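Local structure of GphF Dehydratase 1 (Archangium violaceum, 6MBF) at residues A[178-184]-A[241-247]; A[232-236]-A[273-277]; A[29-33]-A[87-92]; A[36-42]-A[160-166]. The protein probably dehydrates the growing polyketide in gephyronic acid synthesis and, as an enoyl-isomerase, probably takes part in rearranging the resulting olefin. All coordinates share one frame; numbering follows the deposited sequence. Where two conformers were deposited one is given.

Interaction 1: A[178-184]-A[241-247]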
loop_
_atom_site.group_PDB
_atom_site.type_symbol
_atom_site.label_atom_id
_atom_site.label_comp_id
_atom_site.label_asym_id
_atom_site.label_seq_id
_atom_site.Cartn_x
_atom_site.Cartn_y
_atom_site.Cartn_z
ATOM N N GLU A 178 6.201 -4.447 19.065
ATOM C CA GLU A 178 6.954 -3.540 18.218
ATOM C C GLU A 178 8.019 -4.295 17.440
ATOM O O GLU A 178 8.469 -5.380 17.831
ATOM C CB GLU A 178 7.605 -2.428 19.049
ATOM C CG GLU A 178 6.594 -1.574 19.784
ATOM C CD GLU A 178 7.204 -0.325 20.406
ATOM O OE1 GLU A 178 8.298 0.095 19.962
ATOM O OE2 GLU A 178 6.577 0.236 21.337
ATOM N N ALA A 179 8.415 -3.712 16.311
ATOM C CA ALA A 179 9.443 -4.326 15.487
ATOM C C ALA A 179 10.166 -3.249 14.702
ATOM O O ALA A 179 9.638 -2.162 14.462
ATOM C CB ALA A 179 8.859 -5.371 14.531
ATOM N N ILE A 180 11.390 -3.571 14.296
ATOM C CA ILE A 180 12.118 -2.788 13.308
ATOM C C ILE A 180 12.507 -3.720 12.174
ATOM O O ILE A 180 13.058 -4.805 12.408
ATOM C CB ILE A 180 13.352 -2.094 13.902
ATOM C CG1 ILE A 180 12.910 -0.999 14.867
ATOM C CG2 ILE A 180 14.215 -1.508 12.789
ATOM C CD1 ILE A 180 14.048 -0.409 15.595
ATOM N N GLY A 181 12.176 -3.317 10.958
ATOM C CA GLY A 181 12.483 -4.093 9.779
ATOM C C GLY A 181 13.346 -3.271 8.848
ATOM O O GLY A 181 13.304 -2.039 8.859
ATOM N N HIS A 182 14.157 -3.964 8.066
ATOM C CA HIS A 182 14.944 -3.372 6.996
ATOM C C HIS A 182 14.384 -3.918 5.689
ATOM O O HIS A 182 14.383 -5.137 5.484
ATOM C CB HIS A 182 16.425 -3.724 7.168
ATOM C CG HIS A 182 17.293 -3.292 6.028
ATOM N ND1 HIS A 182 18.454 -3.951 5.688
ATOM C CD2 HIS A 182 17.170 -2.268 5.150
ATOM C CE1 HIS A 182 19.014 -3.349 4.654
ATOM N NE2 HIS A 182 18.257 -2.321 4.312
ATOM N N VAL A 183 13.861 -3.031 4.836
ATOM C CA VAL A 183 13.276 -3.427 3.562
ATOM C C VAL A 183 14.055 -2.751 2.445
ATOM O O VAL A 183 14.455 -1.585 2.557
ATOM C CB VAL A 183 11.760 -3.117 3.437
ATOM C CG1 VAL A 183 11.002 -3.492 4.685
ATOM C CG2 VAL A 183 11.491 -1.701 3.027
ATOM N N CYS A 184 14.274 -3.495 1.367
ATOM C CA CYS A 184 15.083 -3.007 0.263
ATOM C C CYS A 184 14.547 -3.588 -1.033
ATOM O O CYS A 184 14.349 -4.802 -1.140
ATOM C CB CYS A 184 16.550 -3.389 0.465
ATOM S SG CYS A 184 17.671 -2.607 -0.692
ATOM N N GLU A 241 14.720 1.953 -0.165
ATOM C CA GLU A 241 15.283 1.222 0.960
ATOM C C GLU A 241 14.994 2.011 2.223
ATOM O O GLU A 241 15.268 3.217 2.273
ATOM C CB GLU A 241 16.793 1.015 0.776
ATOM C CG GLU A 241 17.442 0.161 1.856
ATOM C CD GLU A 241 18.911 -0.120 1.579
ATOM O OE1 GLU A 241 19.477 0.487 0.641
ATOM O OE2 GLU A 241 19.502 -0.936 2.314
ATOM N N VAL A 242 14.417 1.347 3.233
ATOM C CA VAL A 242 14.105 1.994 4.502
ATOM C C VAL A 242 14.343 1.026 5.650
ATOM O O VAL A 242 14.405 -0.195 5.472
ATOM C CB VAL A 242 12.643 2.505 4.600
ATOM C CG1 VAL A 242 12.351 3.600 3.569
ATOM C CG2 VAL A 242 11.666 1.348 4.466
ATOM N N ARG A 243 14.478 1.594 6.836
ATOM C CA ARG A 243 14.223 0.877 8.072
ATOM C C ARG A 243 12.871 1.341 8.589
ATOM O O ARG A 243 12.568 2.536 8.573
ATOM C CB ARG A 243 15.320 1.125 9.107
ATOM C CG ARG A 243 16.673 0.552 8.695
ATOM C CD ARG A 243 17.632 0.597 9.882
ATOM N NE ARG A 243 18.932 0.004 9.568
ATOM C CZ ARG A 243 19.968 0.675 9.073
ATOM N NH1 ARG A 243 19.878 1.978 8.824
ATOM N NH2 ARG A 243 21.103 0.039 8.819
ATOM N N VAL A 244 12.040 0.399 9.007
ATOM C CA VAL A 244 10.673 0.717 9.394
ATOM C C VAL A 244 10.464 0.298 10.840
ATOM O O VAL A 244 10.825 -0.819 11.227
ATOM C CB VAL A 244 9.641 0.048 8.468
ATOM C CG1 VAL A 244 9.904 -1.456 8.330
ATOM C CG2 VAL A 244 8.230 0.330 8.972
ATOM N N HIS A 245 9.915 1.202 11.639
ATOM C CA HIS A 245 9.464 0.876 12.982
ATOM C C HIS A 245 7.950 0.711 12.951
ATOM O O HIS A 245 7.244 1.548 12.380
ATOM C CB HIS A 245 9.879 1.968 13.970
ATOM C CG HIS A 245 9.395 1.732 15.361
ATOM N ND1 HIS A 245 8.760 2.706 16.099
ATOM C CD2 HIS A 245 9.419 0.624 16.139
ATOM C CE1 HIS A 245 8.431 2.214 17.281
ATOM N NE2 HIS A 245 8.816 0.953 17.328
ATOM N N LEU A 246 7.447 -0.375 13.538
ATOM C CA LEU A 246 6.011 -0.618 13.575
ATOM C C LEU A 246 5.574 -0.898 15.004
ATOM O O LEU A 246 6.346 -1.422 15.813
ATOM C CB LEU A 246 5.603 -1.789 12.661
ATOM C CG LEU A 246 5.988 -3.201 13.118
ATOM C CD1 LEU A 246 4.908 -3.834 14.009
ATOM C CD2 LEU A 246 6.217 -4.082 11.932
ATOM N N ARG A 247 4.330 -0.539 15.310
ATOM C CA ARG A 247 3.748 -0.824 16.620
ATOM C C ARG A 247 2.322 -1.328 16.435
ATOM O O ARG A 247 1.461 -0.609 15.921
ATOM C CB ARG A 247 3.773 0.410 17.535
ATOM C CG ARG A 247 3.070 0.170 18.881
ATOM C CD ARG A 247 3.123 1.395 19.818
ATOM N NE ARG A 247 4.488 1.761 20.190
ATOM C CZ ARG A 247 5.046 2.953 19.976
ATOM N NH1 ARG A 247 4.359 3.926 19.381
ATOM N NH2 ARG A 247 6.297 3.176 20.363
#
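E178 reaches across to H245 and R247 on the neighbouring antiparallel strand and holds one with each carboxylate oxygen. E178 CB lies 3.6 Å from L246 O, close to the backbone of the partner strand. E178 CG runs alongside R247 CG at 4.0 Å, and with CG anti to the carbonyl carbon (chi1 -61°) the extended remainder brings the carboxylate between the two basic groups. E178 OE1 takes the NE2 hydrogen of H245 at 2.8 Å, a bond that lies in the imidazole plane but comes in from above the carboxylate plane. E178 OE2 is gripped side-on by the R247 guanidinium, NE at 2.8 Å and NH2 at 3.1 Å, both from the same face of the carboxylate; the two planes stand 75° apart.

A second histidine-carboxylate pair sits at the other end of this face. H182 NE2 donates at 2.7 Å to E241 OE2, which accepts with its anti lone pair, ring and carboxylate being nearly coplanar. Between these ends, paired backbone bonds join A179 to L246, G181 to V244 and V183 to V242. On the opposite face V183 CG2 presses on V242 CG2 at a tight 3.4 Å, while A179 and L246 pack on L213 of helix 200-214, the helix that the hotdog sheet wraps around.

The contact thus has an apolar inner face and a largely polar outer one, buried I180 being the exception. The in-plane bonds help to fix the rotation of both imidazoles. Each carboxylate might favour a protonated imidazole, with R247 near H245 and R243 near H182 working against it.

Interaction 2: A[232-236]-A[273-277]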
loop_
_atom_site.group_PDB
_atom_site.type_symbol
_atom_site.label_atom_id
_atom_site.label_comp_id
_atom_site.label_asym_id
_atom_site.label_seq_id
_atom_site.Cartn_x
_atom_site.Cartn_y
_atom_site.Cartn_z
ATOM N N ILE A 232 -1.555 8.553 5.934
ATOM C CA ILE A 232 -0.199 8.277 5.480
ATOM C C ILE A 232 0.399 9.587 4.982
ATOM O O ILE A 232 -0.263 10.342 4.265
ATOM C CB ILE A 232 -0.143 7.181 4.393
ATOM C CG1 ILE A 232 1.301 6.983 3.926
ATOM C CG2 ILE A 232 -1.033 7.522 3.211
ATOM C CD1 ILE A 232 1.516 5.739 3.060
ATOM N N GLU A 233 1.624 9.880 5.407
ATOM C CA GLU A 233 2.326 11.078 4.971
ATOM C C GLU A 233 3.674 10.689 4.388
ATOM O O GLU A 233 4.404 9.893 4.982
ATOM C CB GLU A 233 2.505 12.056 6.124
ATOM C CG GLU A 233 3.153 13.348 5.709
ATOM C CD GLU A 233 3.029 14.394 6.780
ATOM O OE1 GLU A 233 2.872 14.014 7.962
ATOM O OE2 GLU A 233 3.070 15.594 6.438
ATOM N N LEU A 234 4.000 11.237 3.223
ATOM C CA LEU A 234 5.248 10.929 2.530
ATOM C C LEU A 234 6.101 12.186 2.428
ATOM O O LEU A 234 5.634 13.216 1.925
ATOM C CB LEU A 234 4.974 10.374 1.132
ATOM C CG LEU A 234 6.184 9.943 0.305
ATOM C CD1 LEU A 234 6.898 8.737 0.925
ATOM C CD2 LEU A 234 5.761 9.623 -1.121
ATOM N N ARG A 235 7.351 12.097 2.889
ATOM C CA ARG A 235 8.253 13.242 2.914
ATOM C C ARG A 235 9.372 13.173 1.891
ATOM O O ARG A 235 10.064 14.178 1.696
ATOM C CB ARG A 235 8.895 13.398 4.299
ATOM C CG ARG A 235 7.930 13.334 5.450
ATOM C CD ARG A 235 8.596 13.823 6.722
ATOM N NE ARG A 235 7.623 14.055 7.782
ATOM C CZ ARG A 235 7.804 14.909 8.780
ATOM N NH1 ARG A 235 8.923 15.618 8.847
ATOM N NH2 ARG A 235 6.867 15.061 9.706
ATOM N N ALA A 236 9.616 12.015 1.289
ATOM C CA ALA A 236 10.620 11.882 0.244
ATOM C C ALA A 236 10.086 10.932 -0.816
ATOM O O ALA A 236 9.474 9.914 -0.484
ATOM C CB ALA A 236 11.951 11.364 0.804
ATOM N N LEU A 273 13.218 10.627 8.643
ATOM C CA LEU A 273 11.860 10.135 8.411
ATOM C C LEU A 273 11.449 10.306 6.951
ATOM O O LEU A 273 11.536 11.404 6.394
ATOM C CB LEU A 273 10.877 10.873 9.313
ATOM C CG LEU A 273 9.441 10.349 9.241
ATOM C CD1 LEU A 273 9.356 8.992 9.918
ATOM C CD2 LEU A 273 8.473 11.343 9.882
ATOM N N VAL A 274 10.996 9.210 6.346
ATOM C CA VAL A 274 10.532 9.189 4.963
ATOM C C VAL A 274 9.010 9.183 4.878
ATOM O O VAL A 274 8.428 9.830 4.005
ATOM C CB VAL A 274 11.132 7.958 4.242
ATOM C CG1 VAL A 274 10.376 7.660 2.954
ATOM C CG2 VAL A 274 12.607 8.186 3.966
ATOM N N ALA A 275 8.346 8.439 5.758
ATOM C CA ALA A 275 6.899 8.315 5.676
ATOM C C ALA A 275 6.360 7.867 7.023
ATOM O O ALA A 275 7.069 7.259 7.823
ATOM C CB ALA A 275 6.476 7.328 4.579
ATOM N N SER A 276 5.083 8.150 7.253
ATOM C CA SER A 276 4.436 7.751 8.495
ATOM C C SER A 276 3.029 7.264 8.199
ATOM O O SER A 276 2.299 7.884 7.419
ATOM C CB SER A 276 4.375 8.899 9.498
ATOM O OG SER A 276 3.644 9.982 8.954
ATOM N N VAL A 277 2.648 6.170 8.851
ATOM C CA VAL A 277 1.359 5.513 8.650
ATOM C C VAL A 277 0.679 5.424 10.009
ATOM O O VAL A 277 1.226 4.819 10.939
ATOM C CB VAL A 277 1.507 4.113 8.025
ATOM C CG1 VAL A 277 0.144 3.455 7.909
ATOM C CG2 VAL A 277 2.183 4.190 6.648
HETATM O O HOH W 1 5.763 12.068 7.637
#
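I232 and V277 pack side by side where strands 224-234 and 273-284 run antiparallel in the double-hotdog fold; strand 273-284 carries a classic beta bulge at V274 and A275, which both face L266 of strand 259-267. The tight side is apolar: I232 CD1 meets V277 CG2 at 4.0 Å, and L234 CD1 lies 3.9 Å from A275 CB. Two backbone bonds of 2.9 Å, E233 N to S276 O and S276 N to E233 O, tie the strands together. The other face of the sheet is polar. There E233 keeps only its CB near S276, and its extended chain carries the carboxylate off to R131, R231 and T73. I232 and L234 are also backbone-bonded to V76 and L74, so the contact lies beside the junction with strand 73-81.

Regular strand pairing ends at R235, and the solvent side is held by one backbone bond, R235 N to V274 O at 2.7 Å, and a water; the buried A236 N finds no partner. The exposed R235 side chain extends back over L273. L273 CD2 sits over one guanidinium face, 3.5 Å from R235 NE, and the water accepts from that NE at 2.7 Å in the guanidinium plane.

Interaction 3: A[29-33]-A[87-92]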
loop_
_atom_site.group_PDB
_atom_site.type_symbol
_atom_site.label_atom_id
_atom_site.label_comp_id
_atom_site.label_asym_id
_atom_site.label_seq_id
_atom_site.Cartn_x
_atom_site.Cartn_y
_atom_site.Cartn_z
ATOM N N THR A 29 -5.135 1.823 -17.832
ATOM C CA THR A 29 -5.393 0.399 -17.915
ATOM C C THR A 29 -4.259 -0.347 -17.233
ATOM O O THR A 29 -3.086 -0.019 -17.430
ATOM C CB THR A 29 -5.520 -0.054 -19.375
ATOM O OG1 THR A 29 -6.647 0.594 -19.980
ATOM C CG2 THR A 29 -5.697 -1.554 -19.459
ATOM N N VAL A 30 -4.609 -1.345 -16.421
ATOM C CA VAL A 30 -3.621 -2.217 -15.801
ATOM C C VAL A 30 -4.011 -3.665 -16.074
ATOM O O VAL A 30 -5.132 -3.967 -16.481
ATOM C CB VAL A 30 -3.497 -1.976 -14.278
ATOM C CG1 VAL A 30 -3.089 -0.518 -13.988
ATOM C CG2 VAL A 30 -4.792 -2.342 -13.582
ATOM N N SER A 31 -3.059 -4.566 -15.842
ATOM C CA SER A 31 -3.347 -5.993 -15.835
ATOM C C SER A 31 -2.423 -6.655 -14.825
ATOM O O SER A 31 -1.499 -6.030 -14.299
ATOM C CB SER A 31 -3.147 -6.622 -17.216
ATOM O OG SER A 31 -1.763 -6.765 -17.468
ATOM N N SER A 32 -2.662 -7.947 -14.585
ATOM C CA SER A 32 -1.775 -8.718 -13.723
ATOM C C SER A 32 -0.344 -8.754 -14.259
ATOM O O SER A 32 0.576 -9.097 -13.510
ATOM C CB SER A 32 -2.322 -10.144 -13.531
ATOM O OG SER A 32 -2.300 -10.913 -14.731
ATOM N N ASP A 33 -0.133 -8.409 -15.535
ATOM C CA ASP A 33 1.201 -8.376 -16.120
ATOM C C ASP A 33 1.862 -7.000 -16.082
ATOM O O ASP A 33 3.076 -6.915 -16.309
ATOM C CB ASP A 33 1.147 -8.848 -17.578
ATOM C CG ASP A 33 0.614 -10.255 -17.706
ATOM O OD1 ASP A 33 1.023 -11.113 -16.890
ATOM O OD2 ASP A 33 -0.213 -10.494 -18.610
ATOM N N LEU A 87 -8.257 -9.445 -10.365
ATOM C CA LEU A 87 -7.839 -9.512 -11.756
ATOM C C LEU A 87 -7.873 -10.958 -12.227
ATOM O O LEU A 87 -7.474 -11.868 -11.494
ATOM C CB LEU A 87 -6.421 -8.960 -11.935
ATOM C CG LEU A 87 -6.203 -7.493 -11.550
ATOM C CD1 LEU A 87 -4.710 -7.186 -11.613
ATOM C CD2 LEU A 87 -7.012 -6.544 -12.451
ATOM N N ARG A 88 -8.344 -11.174 -13.451
ATOM C CA ARG A 88 -8.087 -12.442 -14.122
ATOM C C ARG A 88 -6.786 -12.314 -14.903
ATOM O O ARG A 88 -6.583 -11.330 -15.621
ATOM C CB ARG A 88 -9.231 -12.829 -15.061
ATOM C CG ARG A 88 -10.612 -12.647 -14.484
ATOM C CD ARG A 88 -10.874 -13.474 -13.235
ATOM N NE ARG A 88 -12.251 -13.259 -12.773
ATOM C CZ ARG A 88 -12.718 -13.653 -11.591
ATOM N NH1 ARG A 88 -11.929 -14.289 -10.738
ATOM N NH2 ARG A 88 -13.978 -13.399 -11.255
ATOM N N ALA A 89 -5.901 -13.297 -14.741
ATOM C CA ALA A 89 -4.558 -13.267 -15.316
ATOM C C ALA A 89 -4.564 -12.769 -16.753
ATOM O O ALA A 89 -5.261 -13.322 -17.612
ATOM C CB ALA A 89 -3.943 -14.663 -15.252
ATOM N N GLY A 90 -3.814 -11.694 -17.004
ATOM C CA GLY A 90 -3.661 -11.161 -18.342
ATOM C C GLY A 90 -4.811 -10.325 -18.870
ATOM O O GLY A 90 -4.633 -9.644 -19.888
ATOM N N ALA A 91 -5.978 -10.341 -18.228
ATOM C CA ALA A 91 -7.112 -9.557 -18.724
ATOM C C ALA A 91 -7.018 -8.119 -18.226
ATOM O O ALA A 91 -6.954 -7.896 -17.011
ATOM C CB ALA A 91 -8.438 -10.171 -18.286
ATOM N N PRO A 92 -7.000 -7.128 -19.111
ATOM C CA PRO A 92 -6.881 -5.737 -18.656
ATOM C C PRO A 92 -8.109 -5.260 -17.893
ATOM O O PRO A 92 -9.237 -5.717 -18.109
ATOM C CB PRO A 92 -6.706 -4.954 -19.963
ATOM C CG PRO A 92 -7.379 -5.815 -20.995
ATOM C CD PRO A 92 -7.076 -7.233 -20.576
HETATM O O HOH W 2 -5.142 -8.994 -15.395
#
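S32 holds OG between its backbone N and carbonyl carbon (chi1 67°), and this turns the hydroxyl onto G90 N in the type II beta turn R88-A91. S31 OG takes the same setting but folds back on its own chain, accepting from D33 N at 3.0 Å to close an ST turn. Two turns therefore face each other at the end of strand 23-30, next to the loop that leads into strand 93-100 of the first hotdog. G90 N donates to S32 OG at 2.8 Å and nearly straight (163°). The positive phi of G90, 79°, is usual for the third position of a type II turn.

L87 CD1 packs against the S32 backbone, 3.7 Å from S32 N; the leucine also packs on I47, V49 and L38, closing the buried side. At the other end T29 CG2 and P92 CB lie alongside each other at 3.6 Å, and V30 O receives a CA-H...O contact from P92 CA. D33 and G90 lie on the exposed side.

One water sits between the segments and satisfies three backbone groups: it accepts from S32 N at 2.8 Å and donates to R88 O at 2.8 Å and to A91 O at 2.7 Å.

Interaction 4: A[36-42]-A[160-166]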
loop_
_atom_site.group_PDB
_atom_site.type_symbol
_atom_site.label_atom_id
_atom_site.label_comp_id
_atom_site.label_asym_id
_atom_site.label_seq_id
_atom_site.Cartn_x
_atom_site.Cartn_y
_atom_site.Cartn_z
ATOM N N ALA A 36 3.932 -5.494 -13.026
ATOM C CA ALA A 36 4.034 -6.939 -12.838
ATOM C C ALA A 36 3.652 -7.372 -11.426
ATOM O O ALA A 36 3.154 -8.491 -11.243
ATOM C CB ALA A 36 5.450 -7.409 -13.162
ATOM N N TYR A 37 3.869 -6.517 -10.421
ATOM C CA TYR A 37 3.547 -6.917 -9.054
ATOM C C TYR A 37 2.051 -7.123 -8.851
ATOM O O TYR A 37 1.657 -7.769 -7.870
ATOM C CB TYR A 37 4.069 -5.886 -8.036
ATOM C CG TYR A 37 3.129 -4.723 -7.796
ATOM C CD1 TYR A 37 2.138 -4.786 -6.813
ATOM C CD2 TYR A 37 3.234 -3.553 -8.538
ATOM C CE1 TYR A 37 1.266 -3.725 -6.597
ATOM C CE2 TYR A 37 2.373 -2.486 -8.316
ATOM C CZ TYR A 37 1.393 -2.578 -7.356
ATOM O OH TYR A 37 0.536 -1.522 -7.155
ATOM N N LEU A 38 1.214 -6.561 -9.726
ATOM C CA LEU A 38 -0.225 -6.792 -9.676
ATOM C C LEU A 38 -0.599 -8.240 -9.954
ATOM O O LEU A 38 -1.744 -8.619 -9.694
ATOM C CB LEU A 38 -0.955 -5.889 -10.676
ATOM C CG LEU A 38 -0.931 -4.375 -10.429
ATOM C CD1 LEU A 38 -1.824 -3.699 -11.455
ATOM C CD2 LEU A 38 -1.372 -4.032 -9.007
ATOM N N GLY A 39 0.316 -9.051 -10.481
ATOM C CA GLY A 39 0.064 -10.463 -10.671
ATOM C C GLY A 39 0.723 -11.356 -9.645
ATOM O O GLY A 39 0.766 -12.577 -9.849
ATOM N N GLU A 40 1.239 -10.800 -8.544
ATOM C CA GLU A 40 2.006 -11.600 -7.598
ATOM C C GLU A 40 1.424 -11.585 -6.185
ATOM O O GLU A 40 2.120 -11.943 -5.238
ATOM C CB GLU A 40 3.465 -11.143 -7.594
ATOM C CG GLU A 40 4.122 -11.402 -8.945
ATOM C CD GLU A 40 5.553 -11.879 -8.842
ATOM O OE1 GLU A 40 6.077 -11.976 -7.713
ATOM O OE2 GLU A 40 6.156 -12.142 -9.903
ATOM N N HIS A 41 0.154 -11.211 -6.028
ATOM C CA HIS A 41 -0.525 -11.340 -4.748
ATOM C C HIS A 41 -1.859 -12.043 -4.943
ATOM O O HIS A 41 -2.684 -11.601 -5.750
ATOM C CB HIS A 41 -0.743 -9.982 -4.083
ATOM C CG HIS A 41 -1.561 -10.059 -2.831
ATOM N ND1 HIS A 41 -2.831 -9.530 -2.742
ATOM C CD2 HIS A 41 -1.302 -10.626 -1.628
ATOM C CE1 HIS A 41 -3.316 -9.753 -1.533
ATOM N NE2 HIS A 41 -2.406 -10.408 -0.832
ATOM N N TRP A 42 -2.084 -13.105 -4.169
ATOM C CA TRP A 42 -3.291 -13.908 -4.269
ATOM C C TRP A 42 -3.958 -14.052 -2.910
ATOM O O TRP A 42 -3.300 -14.027 -1.866
ATOM C CB TRP A 42 -2.997 -15.312 -4.840
ATOM C CG TRP A 42 -2.120 -15.272 -6.029
ATOM C CD1 TRP A 42 -2.505 -15.096 -7.328
ATOM C CD2 TRP A 42 -0.694 -15.403 -6.045
ATOM N NE1 TRP A 42 -1.403 -15.108 -8.151
ATOM C CE2 TRP A 42 -0.281 -15.296 -7.387
ATOM C CE3 TRP A 42 0.272 -15.609 -5.054
ATOM C CZ2 TRP A 42 1.058 -15.385 -7.761
ATOM C CZ3 TRP A 42 1.598 -15.700 -5.430
ATOM C CH2 TRP A 42 1.979 -15.584 -6.771
ATOM N N ILE A 160 1.812 -18.803 -0.713
ATOM C CA ILE A 160 0.491 -18.985 -1.297
ATOM C C ILE A 160 -0.200 -17.652 -1.536
ATOM O O ILE A 160 -1.175 -17.591 -2.303
ATOM C CB ILE A 160 -0.379 -19.894 -0.408
ATOM C CG1 ILE A 160 -0.496 -19.325 1.008
ATOM C CG2 ILE A 160 0.209 -21.292 -0.365
ATOM C CD1 ILE A 160 -1.515 -20.051 1.861
ATOM N N TYR A 161 0.278 -16.580 -0.893
ATOM C CA TYR A 161 -0.268 -15.244 -1.083
ATOM C C TYR A 161 0.647 -14.309 -1.855
ATOM O O TYR A 161 0.154 -13.333 -2.423
ATOM C CB TYR A 161 -0.563 -14.581 0.267
ATOM C CG TYR A 161 -1.425 -15.400 1.188
ATOM C CD1 TYR A 161 -2.608 -15.974 0.742
ATOM C CD2 TYR A 161 -1.053 -15.596 2.516
ATOM C CE1 TYR A 161 -3.409 -16.729 1.604
ATOM C CE2 TYR A 161 -1.838 -16.352 3.375
ATOM C CZ TYR A 161 -3.003 -16.910 2.915
ATOM O OH TYR A 161 -3.775 -17.644 3.784
ATOM N N TYR A 162 1.949 -14.566 -1.879
ATOM C CA TYR A 162 2.910 -13.591 -2.376
ATOM C C TYR A 162 3.940 -14.270 -3.257
ATOM O O TYR A 162 4.480 -15.316 -2.881
ATOM C CB TYR A 162 3.631 -12.905 -1.220
ATOM C CG TYR A 162 2.889 -11.763 -0.569
ATOM C CD1 TYR A 162 2.705 -10.554 -1.245
ATOM C CD2 TYR A 162 2.440 -11.862 0.745
ATOM C CE1 TYR A 162 2.052 -9.486 -0.640
ATOM C CE2 TYR A 162 1.787 -10.798 1.362
ATOM C CZ TYR A 162 1.605 -9.608 0.669
ATOM O OH TYR A 162 0.966 -8.550 1.293
ATOM N N GLY A 163 4.231 -13.658 -4.400
ATOM C CA GLY A 163 5.270 -14.132 -5.281
ATOM C C GLY A 163 6.623 -13.498 -5.015
ATOM O O GLY A 163 6.794 -12.679 -4.100
ATOM N N PRO A 164 7.618 -13.860 -5.834
ATOM C CA PRO A 164 9.009 -13.481 -5.530
ATOM C C PRO A 164 9.319 -12.001 -5.662
ATOM O O PRO A 164 10.379 -11.579 -5.182
ATOM C CB PRO A 164 9.829 -14.295 -6.541
ATOM C CG PRO A 164 8.867 -14.646 -7.630
ATOM C CD PRO A 164 7.524 -14.774 -6.987
ATOM N N ARG A 165 8.469 -11.204 -6.309
ATOM C CA ARG A 165 8.695 -9.764 -6.333
ATOM C C ARG A 165 8.308 -9.089 -5.027
ATOM O O ARG A 165 8.645 -7.913 -4.836
ATOM C CB ARG A 165 7.907 -9.113 -7.467
ATOM C CG ARG A 165 8.230 -9.651 -8.853
ATOM C CD ARG A 165 7.296 -9.034 -9.870
ATOM N NE ARG A 165 7.576 -9.514 -11.216
ATOM C CZ ARG A 165 8.366 -8.887 -12.079
ATOM N NH1 ARG A 165 8.950 -7.749 -11.735
ATOM N NH2 ARG A 165 8.564 -9.397 -13.289
ATOM N N LEU A 166 7.618 -9.804 -4.138
ATOM C CA LEU A 166 7.059 -9.216 -2.926
ATOM C C LEU A 166 7.609 -9.901 -1.675
ATOM O O LEU A 166 6.859 -10.255 -0.757
ATOM C CB LEU A 166 5.529 -9.290 -2.987
ATOM C CG LEU A 166 4.934 -8.536 -4.185
ATOM C CD1 LEU A 166 3.454 -8.808 -4.343
ATOM C CD2 LEU A 166 5.196 -7.030 -4.047
#
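E40 serves G163 and R165 from one residue, linking a 3-10 turn and loop of the first hotdog to a loop of the second in this double-hotdog fold. E40 O accepts from G163 N at 2.8 Å. Bent at chi2 (-141°), the side chain brings E40 OE1 to R165 N at 2.9 Å, a nearly straight bond (169°) on the syn side but tilted out of the carboxylate plane. E40 OE2 makes only a weak bond to R165 NE, 3.3 Å, within a salt bridge. R165 NH1 also forms salt bridges with E189, its strongest partner, and E188, and A36 CB sits centrally over one guanidinium face, 3.4 Å from R165 CZ.

Farther along, H41 and Y162 form a single backbone bridge, and W42 N donates to Y161 O at 2.8 Å. W42 CZ3 reaches G163 N at 3.5 Å. Several aromatic polar atoms find partners beyond the segments: Y37 OH in T53, H41 ND1 in V48 O, Y161 OH in H220 O and Y162 OH in D204. The H41 side chain also lies about 4 Å from a bound magnesium ion, so this junction borders that site. The imidazole meets Y162 obliquely, H41 CD2 lying over one face of the phenol ring, 3.7 Å from Y162 CE1.

Interactions 1 and 2 are both antiparallel strand pairs of the second hotdog, their centres 13 Å apart, with strand 259-267 lying between strands 241-248 and 273-284. Each sets an apolar face against a more polar one, but interaction 1 puts a salt bridge and two histidine-carboxylate bonds on its outer face whereas interaction 2 is largely buried. Interactions 3 and 4 join loops instead. Interaction 3, near the surface of the first hotdog, uses a side-chain-to-backbone bond and a bridging water; interaction 4 mixes that kind of bond with backbone bonds and a weak salt bridge, tying the two hotdogs together beside the magnesium site. These two touch through L38, which packs on V30 and L87.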